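Local coordinates for cytochrome P450 (Rhodococcus erythropolis, PDB 3WEC), which is a heme-dependent cytochrome P450 monooxygenase that N-hydroxylates the quinolone ring of an aurachin intermediate, a step essential for the antibiotic activity of aurachin alkaloids, at residues N288-V293 with L366-L371; E292-E297 with L352-G357. All coordinates share one frame; numbering follows the deposited sequence.

Contact 1: residues N288-V293 with L366-L371; sequences NAVAEV and LANSML. With HEM (protoporphyrin IX containing Fe), chain B.
Val290 meets Leu371 with one methyl branch. Its CG1 lies 3.8 Å from Leu371 CB, a plain van der Waals contact between apolar side chains. The other methyl rests on the Leu371 backbone: Val290 CG2 is 3.9 Å from Leu371 O. Val290 CG1 is also 4.2 Å from Asn368 OD1, one turn before Leu371 on helix 364-381. Both branches of the valine are therefore used, and the side chains of Val290 and Leu371 cross at a slant. The first torsion of Val290 (chi1 162°) sets CG1 anti to the backbone N and toward Leu371 CB. In Leu371 the CB methylene is the part that meets the valine. Asn368 OD1 does not bond to Val290; it is hydrogen-bonded to Tyr354 OH. Further out, Val290 also packs on Gln372 and Leu375, and Leu371 packs on Thr261 of helix 240-271. Helix 364-381 turns another side to the heme. There Ala367 CB is 3.6 Å from the heme vinyl atom CBB, and Met370 CE is 3.9 Å from the heme methyl CMC. Helices 286-296 and 364-381 correspond to helices K and L of the P450 fold. Their packing here ties the helix that carries the ExxR motif to the one that follows the heme-thiolate loop.

Contact 2: residues E292-E297 with L352-G357; sequences EVLRFE and LSYGRG. With HEM (protoporphyrin IX containing Fe), chain B.
Leu294 meets the hydroxyl end of the Tyr354 ring. Its methyl CD1 is 3.5 Å from Tyr354 OH and 3.8 Å from Tyr354 CZ, and it comes up to the ring obliquely. The other methyl, Leu294 CD2, comes 4.1 Å from the heme methyl CMB. Tyr354 has CG anti to its carbonyl carbon (chi1 -73°), which directs the ring toward pyrrole B. The side of the ring with Tyr354 CD1 and CE1 makes the approach. Heme C4B lies at the ring edge, in its plane. Heme C3B stands obliquely to the ring, 3.5 Å from Tyr354 CE1. The hydroxyl has its partner in Asn368. Beside this apolar contact, Ser353 OG donates to Leu294 O at 2.7 Å. The donor stands above the carbonyl plane, 54° out of it. Four residues after Leu294 is Pro298, which has no N-H to give this carbonyl, and the serine hydroxyl supplies a donor at the end of the helix. Tyr354 opens the heme-binding signature of P450s, whose first glycine is Gly357 and which runs on to the thiolate ligand Cys361; tyrosine stands where the family pattern has phenylalanine. Glu292 and Arg295 form the ExxR motif of helix K. Arg295 grips Glu292 side-on with two nitrogens. Arg295 NE reaches Glu292 OE1 at 2.8 Å, in the guanidinium plane and nearly straight (165°), and Arg295 NH2 reaches Glu292 OE2 at 2.9 Å. Both carboxylate oxygens are met from above their plane. OE2 has a second cationic partner in Arg346, consistent with the Glu-Arg-Arg triad of the family, while Arg295 NH1 bonds to the carbonyls of Asn332 and Gly339. A type I beta turn runs from Leu352 to Gly355, closed by Gly355 N to Leu352 O. At its end Gly355 CA lies 3.2 Å from the heme propionate oxygen O2A.

How the contacts relate
Both contacts are buried and both start from helix 286-296, sharing Glu292 and Val293. Contact 1 is helix against helix, mainly van der Waals contact, with no polar bond between its two segments. Contact 2 sets the end of the same helix against a loop and adds polar chemistry: a hydroxyl-to-carbonyl bond across it and a salt bridge within the helix. Each touches the heme, contact 1 by aliphatic groups of helix 364-381 and contact 2 by an aromatic ring and loop backbone. Their centres are 10 Å apart. They join at the probable hydrogen bond of Asn368 OD1 with Tyr354 OH (2.8 Å), and where Leu371 CD1 packs 4.0 Å from Leu294 CD2.

Contact 1: residues N288-V293 with L366-L371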
loop_
_atom_site.group_PDB
_atom_site.type_symbol
_atom_site.label_atom_id
_atom_site.label_comp_id
_atom_site.label_asym_id
_atom_site.label_seq_id
_atom_site.Cartn_x
_atom_site.Cartn_y
_atom_site.Cartn_z
ATOM N N ASN A 288 17.553 5.257 -5.714
ATOM C CA ASN A 288 17.050 5.162 -7.092
ATOM C C ASN A 288 16.523 3.770 -7.428
ATOM O O ASN A 288 15.565 3.641 -8.181
ATOM C CB ASN A 288 18.142 5.566 -8.104
ATOM C CG ASN A 288 18.980 6.760 -7.640
ATOM O OD1 ASN A 288 19.082 7.042 -6.447
ATOM N ND2 ASN A 288 19.625 7.438 -8.587
ATOM N N ALA A 289 17.166 2.756 -6.846
ATOM C CA ALA A 289 16.781 1.347 -6.958
ATOM C C ALA A 289 15.499 1.034 -6.270
ATOM O O ALA A 289 14.737 0.163 -6.721
ATOM C CB ALA A 289 17.858 0.474 -6.359
ATOM N N VAL A 290 15.282 1.686 -5.129
ATOM C CA VAL A 290 14.052 1.496 -4.387
ATOM C C VAL A 290 12.857 2.075 -5.169
ATOM O O VAL A 290 11.879 1.368 -5.421
ATOM C CB VAL A 290 14.170 2.099 -2.975
ATOM C CG1 VAL A 290 12.785 2.311 -2.364
ATOM C CG2 VAL A 290 15.015 1.202 -2.107
ATOM N N ALA A 291 12.967 3.340 -5.581
ATOM C CA ALA A 291 11.997 3.989 -6.478
ATOM C C ALA A 291 11.694 3.159 -7.737
ATOM O O ALA A 291 10.556 3.160 -8.230
ATOM C CB ALA A 291 12.526 5.367 -6.868
ATOM N N GLU A 292 12.713 2.468 -8.245
ATOM C CA GLU A 292 12.614 1.627 -9.438
ATOM C C GLU A 292 11.868 0.310 -9.195
ATOM O O GLU A 292 10.992 -0.053 -9.986
ATOM C CB GLU A 292 14.002 1.345 -10.038
ATOM C CG GLU A 292 13.960 0.454 -11.290
ATOM C CD GLU A 292 13.335 1.106 -12.540
ATOM O OE1 GLU A 292 12.691 2.176 -12.474
ATOM O OE2 GLU A 292 13.503 0.534 -13.630
ATOM N N VAL A 293 12.220 -0.409 -8.132
ATOM C CA VAL A 293 11.418 -1.551 -7.693
ATOM C C VAL A 293 9.946 -1.108 -7.635
ATOM O O VAL A 293 9.055 -1.700 -8.277
ATOM C CB VAL A 293 11.950 -2.087 -6.324
ATOM C CG1 VAL A 293 11.076 -3.163 -5.733
ATOM C CG2 VAL A 293 13.382 -2.603 -6.473
ATOM N N LEU A 366 8.617 7.078 5.025
ATOM C CA LEU A 366 8.865 5.992 5.957
ATOM C C LEU A 366 8.993 4.674 5.216
ATOM O O LEU A 366 9.919 3.936 5.451
ATOM C CB LEU A 366 7.715 5.858 6.996
ATOM C CG LEU A 366 7.764 4.672 8.002
ATOM C CD1 LEU A 366 9.043 4.694 8.858
ATOM C CD2 LEU A 366 6.566 4.818 8.911
ATOM N N ALA A 367 8.038 4.364 4.354
ATOM C CA ALA A 367 8.178 3.219 3.465
ATOM C C ALA A 367 9.523 3.255 2.708
ATOM O O ALA A 367 10.184 2.247 2.603
ATOM C CB ALA A 367 6.986 3.128 2.497
ATOM N N ASN A 368 9.899 4.409 2.177
ATOM C CA ASN A 368 11.194 4.583 1.469
ATOM C C ASN A 368 12.391 4.322 2.362
ATOM O O ASN A 368 13.329 3.625 1.962
ATOM C CB ASN A 368 11.341 6.024 0.919
ATOM C CG ASN A 368 10.674 6.211 -0.437
ATOM O OD1 ASN A 368 10.193 5.265 -1.020
ATOM N ND2 ASN A 368 10.676 7.433 -0.950
ATOM N N SER A 369 12.361 4.899 3.566
ATOM C CA SER A 369 13.383 4.615 4.570
ATOM C C SER A 369 13.497 3.125 4.852
ATOM O O SER A 369 14.609 2.570 4.790
ATOM C CB SER A 369 13.108 5.325 5.882
ATOM O OG SER A 369 14.067 4.889 6.843
ATOM N N MET A 370 12.364 2.489 5.167
ATOM C CA MET A 370 12.341 1.038 5.424
ATOM C C MET A 370 12.967 0.247 4.271
ATOM O O MET A 370 13.770 -0.657 4.497
ATOM C CB MET A 370 10.896 0.496 5.625
ATOM C CG MET A 370 10.323 0.739 7.028
ATOM S SD MET A 370 8.728 -0.038 7.309
ATOM C CE MET A 370 7.678 0.964 6.252
ATOM N N LEU A 371 12.550 0.586 3.055
ATOM C CA LEU A 371 12.877 -0.161 1.875
ATOM C C LEU A 371 14.345 0.037 1.540
ATOM O O LEU A 371 15.002 -0.915 1.140
ATOM C CB LEU A 371 11.953 0.254 0.705
ATOM C CG LEU A 371 10.521 -0.318 0.781
ATOM C CD1 LEU A 371 9.616 0.308 -0.276
ATOM C CD2 LEU A 371 10.496 -1.828 0.675
HETATM C CHA HEM B . -2.331 6.403 0.712
HETATM C CHB HEM B . 0.862 3.485 -1.736
HETATM C CHC HEM B . 3.379 2.749 2.413
HETATM C CHD HEM B . 0.005 5.556 4.908
HETATM C C1A HEM B . -1.632 5.593 -0.261
HETATM C C2A HEM B . -2.180 5.409 -1.645
HETATM C C3A HEM B . -1.229 4.567 -2.330
HETATM C C4A HEM B . -0.225 4.292 -1.304
HETATM C CMA HEM B . -1.293 4.065 -3.791
HETATM C CAA HEM B . -3.424 5.961 -2.354
HETATM C CBA HEM B . -2.944 7.315 -2.911
HETATM C CGA HEM B . -3.969 7.929 -3.884
HETATM O O1A HEM B . -5.199 7.635 -3.823
HETATM O O2A HEM B . -3.551 8.781 -4.719
HETATM C C1B HEM B . 1.837 3.019 -0.753
HETATM C C2B HEM B . 2.988 2.261 -1.238
HETATM C C3B HEM B . 3.678 2.039 0.004
HETATM C C4B HEM B . 2.881 2.687 1.039
HETATM C CMB HEM B . 3.364 1.759 -2.604
HETATM C CAB HEM B . 4.952 1.278 0.091
HETATM C CBB HEM B . 5.104 0.391 1.042
HETATM C C1C HEM B . 2.703 3.488 3.457
HETATM C C2C HEM B . 3.080 3.384 4.867
HETATM C C3C HEM B . 2.069 4.206 5.565
HETATM C C4C HEM B . 1.152 4.729 4.572
HETATM C CMC HEM B . 4.242 2.590 5.396
HETATM C CAC HEM B . 1.907 4.464 7.034
HETATM C CBC HEM B . 2.839 4.167 7.911
HETATM C C1D HEM B . -1.015 6.004 3.950
HETATM C C2D HEM B . -2.049 6.947 4.367
HETATM C C3D HEM B . -2.783 7.212 3.116
HETATM C C4D HEM B . -2.016 6.436 2.128
HETATM C CMD HEM B . -2.332 7.436 5.769
HETATM C CAD HEM B . -3.998 8.072 2.913
HETATM C CBD HEM B . -3.483 9.437 2.399
HETATM C CGD HEM B . -4.576 10.425 2.165
HETATM O O1D HEM B . -4.310 11.635 2.418
HETATM O O2D HEM B . -5.705 10.015 1.738
HETATM N NA HEM B . -0.323 4.992 -0.030
HETATM N NB HEM B . 1.786 3.341 0.574
HETATM N NC HEM B . 1.579 4.344 3.252
HETATM N ND HEM B . -0.959 5.740 2.612
HETATM FE FE HEM B . 0.432 4.450 1.714
HETATM O O HOH W 1 -0.682 2.241 1.855
#

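Contact 2: residues E292-E297 with L352-G357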
loop_
_atom_site.group_PDB
_atom_site.type_symbol
_atom_site.label_atom_id
_atom_site.label_comp_id
_atom_site.label_asym_id
_atom_site.label_seq_id
_atom_site.Cartn_x
_atom_site.Cartn_y
_atom_site.Cartn_z
ATOM N N GLU A 292 12.713 2.468 -8.245
ATOM C CA GLU A 292 12.614 1.627 -9.438
ATOM C C GLU A 292 11.868 0.310 -9.195
ATOM O O GLU A 292 10.992 -0.053 -9.986
ATOM C CB GLU A 292 14.002 1.345 -10.038
ATOM C CG GLU A 292 13.960 0.454 -11.290
ATOM C CD GLU A 292 13.335 1.106 -12.540
ATOM O OE1 GLU A 292 12.691 2.176 -12.474
ATOM O OE2 GLU A 292 13.503 0.534 -13.630
ATOM N N VAL A 293 12.220 -0.409 -8.132
ATOM C CA VAL A 293 11.418 -1.551 -7.693
ATOM C C VAL A 293 9.946 -1.108 -7.635
ATOM O O VAL A 293 9.055 -1.700 -8.277
ATOM C CB VAL A 293 11.950 -2.087 -6.324
ATOM C CG1 VAL A 293 11.076 -3.163 -5.733
ATOM C CG2 VAL A 293 13.382 -2.603 -6.473
ATOM N N LEU A 294 9.701 -0.016 -6.928
ATOM C CA LEU A 294 8.330 0.434 -6.649
ATOM C C LEU A 294 7.615 0.782 -7.949
ATOM O O LEU A 294 6.388 0.549 -8.065
ATOM C CB LEU A 294 8.306 1.630 -5.683
ATOM C CG LEU A 294 8.463 1.413 -4.177
ATOM C CD1 LEU A 294 8.831 2.705 -3.490
ATOM C CD2 LEU A 294 7.250 0.847 -3.472
ATOM N N ARG A 295 8.389 1.297 -8.916
ATOM C CA ARG A 295 7.887 1.568 -10.269
ATOM C C ARG A 295 7.597 0.281 -11.069
ATOM O O ARG A 295 6.504 0.131 -11.617
ATOM C CB ARG A 295 8.831 2.476 -11.073
ATOM C CG ARG A 295 8.198 2.931 -12.377
ATOM C CD ARG A 295 9.213 3.451 -13.398
ATOM N NE ARG A 295 10.222 2.497 -13.857
ATOM C CZ ARG A 295 10.054 1.564 -14.809
ATOM N NH1 ARG A 295 8.887 1.391 -15.416
ATOM N NH2 ARG A 295 11.075 0.799 -15.169
ATOM N N PHE A 296 8.598 -0.601 -11.142
ATOM C CA PHE A 296 8.543 -1.875 -11.889
ATOM C C PHE A 296 7.574 -2.870 -11.263
ATOM O O PHE A 296 6.908 -3.608 -11.965
ATOM C CB PHE A 296 9.955 -2.506 -11.950
ATOM C CG PHE A 296 10.098 -3.608 -12.955
ATOM C CD1 PHE A 296 10.179 -3.338 -14.315
ATOM C CD2 PHE A 296 10.201 -4.937 -12.539
ATOM C CE1 PHE A 296 10.334 -4.382 -15.249
ATOM C CE2 PHE A 296 10.344 -5.976 -13.470
ATOM C CZ PHE A 296 10.429 -5.695 -14.830
ATOM N N GLU A 297 7.535 -2.938 -9.936
ATOM C CA GLU A 297 6.649 -3.892 -9.292
ATOM C C GLU A 297 5.954 -3.237 -8.092
ATOM O O GLU A 297 6.308 -3.515 -6.953
ATOM C CB GLU A 297 7.409 -5.151 -8.846
ATOM C CG GLU A 297 7.838 -6.106 -9.964
ATOM C CD GLU A 297 6.739 -7.030 -10.449
ATOM O OE1 GLU A 297 5.564 -6.834 -10.074
ATOM O OE2 GLU A 297 7.038 -7.953 -11.252
ATOM N N LEU A 352 3.994 6.443 -10.337
ATOM C CA LEU A 352 2.667 6.634 -9.740
ATOM C C LEU A 352 2.402 5.765 -8.490
ATOM O O LEU A 352 1.303 5.788 -7.961
ATOM C CB LEU A 352 1.570 6.406 -10.776
ATOM C CG LEU A 352 1.606 7.313 -12.007
ATOM C CD1 LEU A 352 0.753 6.657 -13.076
ATOM C CD2 LEU A 352 1.117 8.713 -11.680
ATOM N N SER A 353 3.407 5.054 -7.986
ATOM C CA SER A 353 3.141 4.050 -6.945
ATOM C C SER A 353 2.602 4.568 -5.584
ATOM O O SER A 353 2.025 3.806 -4.825
ATOM C CB SER A 353 4.326 3.093 -6.787
ATOM O OG SER A 353 4.572 2.519 -8.053
ATOM N N TYR A 354 2.799 5.870 -5.333
ATOM C CA TYR A 354 2.324 6.506 -4.118
ATOM C C TYR A 354 1.104 7.427 -4.337
ATOM O O TYR A 354 0.649 8.083 -3.397
ATOM C CB TYR A 354 3.460 7.283 -3.490
ATOM C CG TYR A 354 4.575 6.495 -2.807
ATOM C CD1 TYR A 354 4.288 5.577 -1.757
ATOM C CD2 TYR A 354 5.945 6.702 -3.158
ATOM C CE1 TYR A 354 5.300 4.893 -1.085
ATOM C CE2 TYR A 354 6.974 6.020 -2.472
ATOM C CZ TYR A 354 6.616 5.091 -1.450
ATOM O OH TYR A 354 7.571 4.419 -0.747
ATOM N N GLY A 355 0.561 7.462 -5.557
ATOM C CA GLY A 355 -0.584 8.300 -5.859
ATOM C C GLY A 355 0.008 9.673 -6.152
ATOM O O GLY A 355 1.233 9.815 -6.134
ATOM N N ARG A 356 -0.831 10.668 -6.418
ATOM C CA ARG A 356 -0.374 12.049 -6.682
ATOM C C ARG A 356 -1.451 13.027 -6.198
ATOM O O ARG A 356 -2.657 12.704 -6.212
ATOM C CB ARG A 356 -0.118 12.279 -8.186
ATOM C CG ARG A 356 1.360 12.417 -8.606
ATOM C CD ARG A 356 1.864 11.101 -9.125
ATOM N NE ARG A 356 3.239 11.041 -9.611
ATOM C CZ ARG A 356 3.575 11.198 -10.889
ATOM N NH1 ARG A 356 2.634 11.511 -11.772
ATOM N NH2 ARG A 356 4.844 11.073 -11.282
ATOM N N GLY A 357 -1.029 14.203 -5.748
ATOM C CA GLY A 357 -1.954 15.171 -5.232
ATOM C C GLY A 357 -2.190 15.042 -3.750
ATOM O O GLY A 357 -1.292 14.610 -3.006
HETATM C CHA HEM B . -2.331 6.403 0.712
HETATM C CHB HEM B . 0.862 3.485 -1.736
HETATM C CHC HEM B . 3.379 2.749 2.413
HETATM C CHD HEM B . 0.005 5.556 4.908
HETATM C C1A HEM B . -1.632 5.593 -0.261
HETATM C C2A HEM B . -2.180 5.409 -1.645
HETATM C C3A HEM B . -1.229 4.567 -2.330
HETATM C C4A HEM B . -0.225 4.292 -1.304
HETATM C CMA HEM B . -1.293 4.065 -3.791
HETATM C CAA HEM B . -3.424 5.961 -2.354
HETATM C CBA HEM B . -2.944 7.315 -2.911
HETATM C CGA HEM B . -3.969 7.929 -3.884
HETATM O O1A HEM B . -5.199 7.635 -3.823
HETATM O O2A HEM B . -3.551 8.781 -4.719
HETATM C C1B HEM B . 1.837 3.019 -0.753
HETATM C C2B HEM B . 2.988 2.261 -1.238
HETATM C C3B HEM B . 3.678 2.039 0.004
HETATM C C4B HEM B . 2.881 2.687 1.039
HETATM C CMB HEM B . 3.364 1.759 -2.604
HETATM C CAB HEM B . 4.952 1.278 0.091
HETATM C CBB HEM B . 5.104 0.391 1.042
HETATM C C1C HEM B . 2.703 3.488 3.457
HETATM C C2C HEM B . 3.080 3.384 4.867
HETATM C C3C HEM B . 2.069 4.206 5.565
HETATM C C4C HEM B . 1.152 4.729 4.572
HETATM C CMC HEM B . 4.242 2.590 5.396
HETATM C CAC HEM B . 1.907 4.464 7.034
HETATM C CBC HEM B . 2.839 4.167 7.911
HETATM C C1D HEM B . -1.015 6.004 3.950
HETATM C C2D HEM B . -2.049 6.947 4.367
HETATM C C3D HEM B . -2.783 7.212 3.116
HETATM C C4D HEM B . -2.016 6.436 2.128
HETATM C CMD HEM B . -2.332 7.436 5.769
HETATM C CAD HEM B . -3.998 8.072 2.913
HETATM C CBD HEM B . -3.483 9.437 2.399
HETATM C CGD HEM B . -4.576 10.425 2.165
HETATM O O1D HEM B . -4.310 11.635 2.418
HETATM O O2D HEM B . -5.705 10.015 1.738
HETATM N NA HEM B . -0.323 4.992 -0.030
HETATM N NB HEM B . 1.786 3.341 0.574
HETATM N NC HEM B . 1.579 4.344 3.252
HETATM N ND HEM B . -0.959 5.740 2.612
HETATM FE FE HEM B . 0.432 4.450 1.714
HETATM O O HOH W 1 -0.682 2.241 1.855
#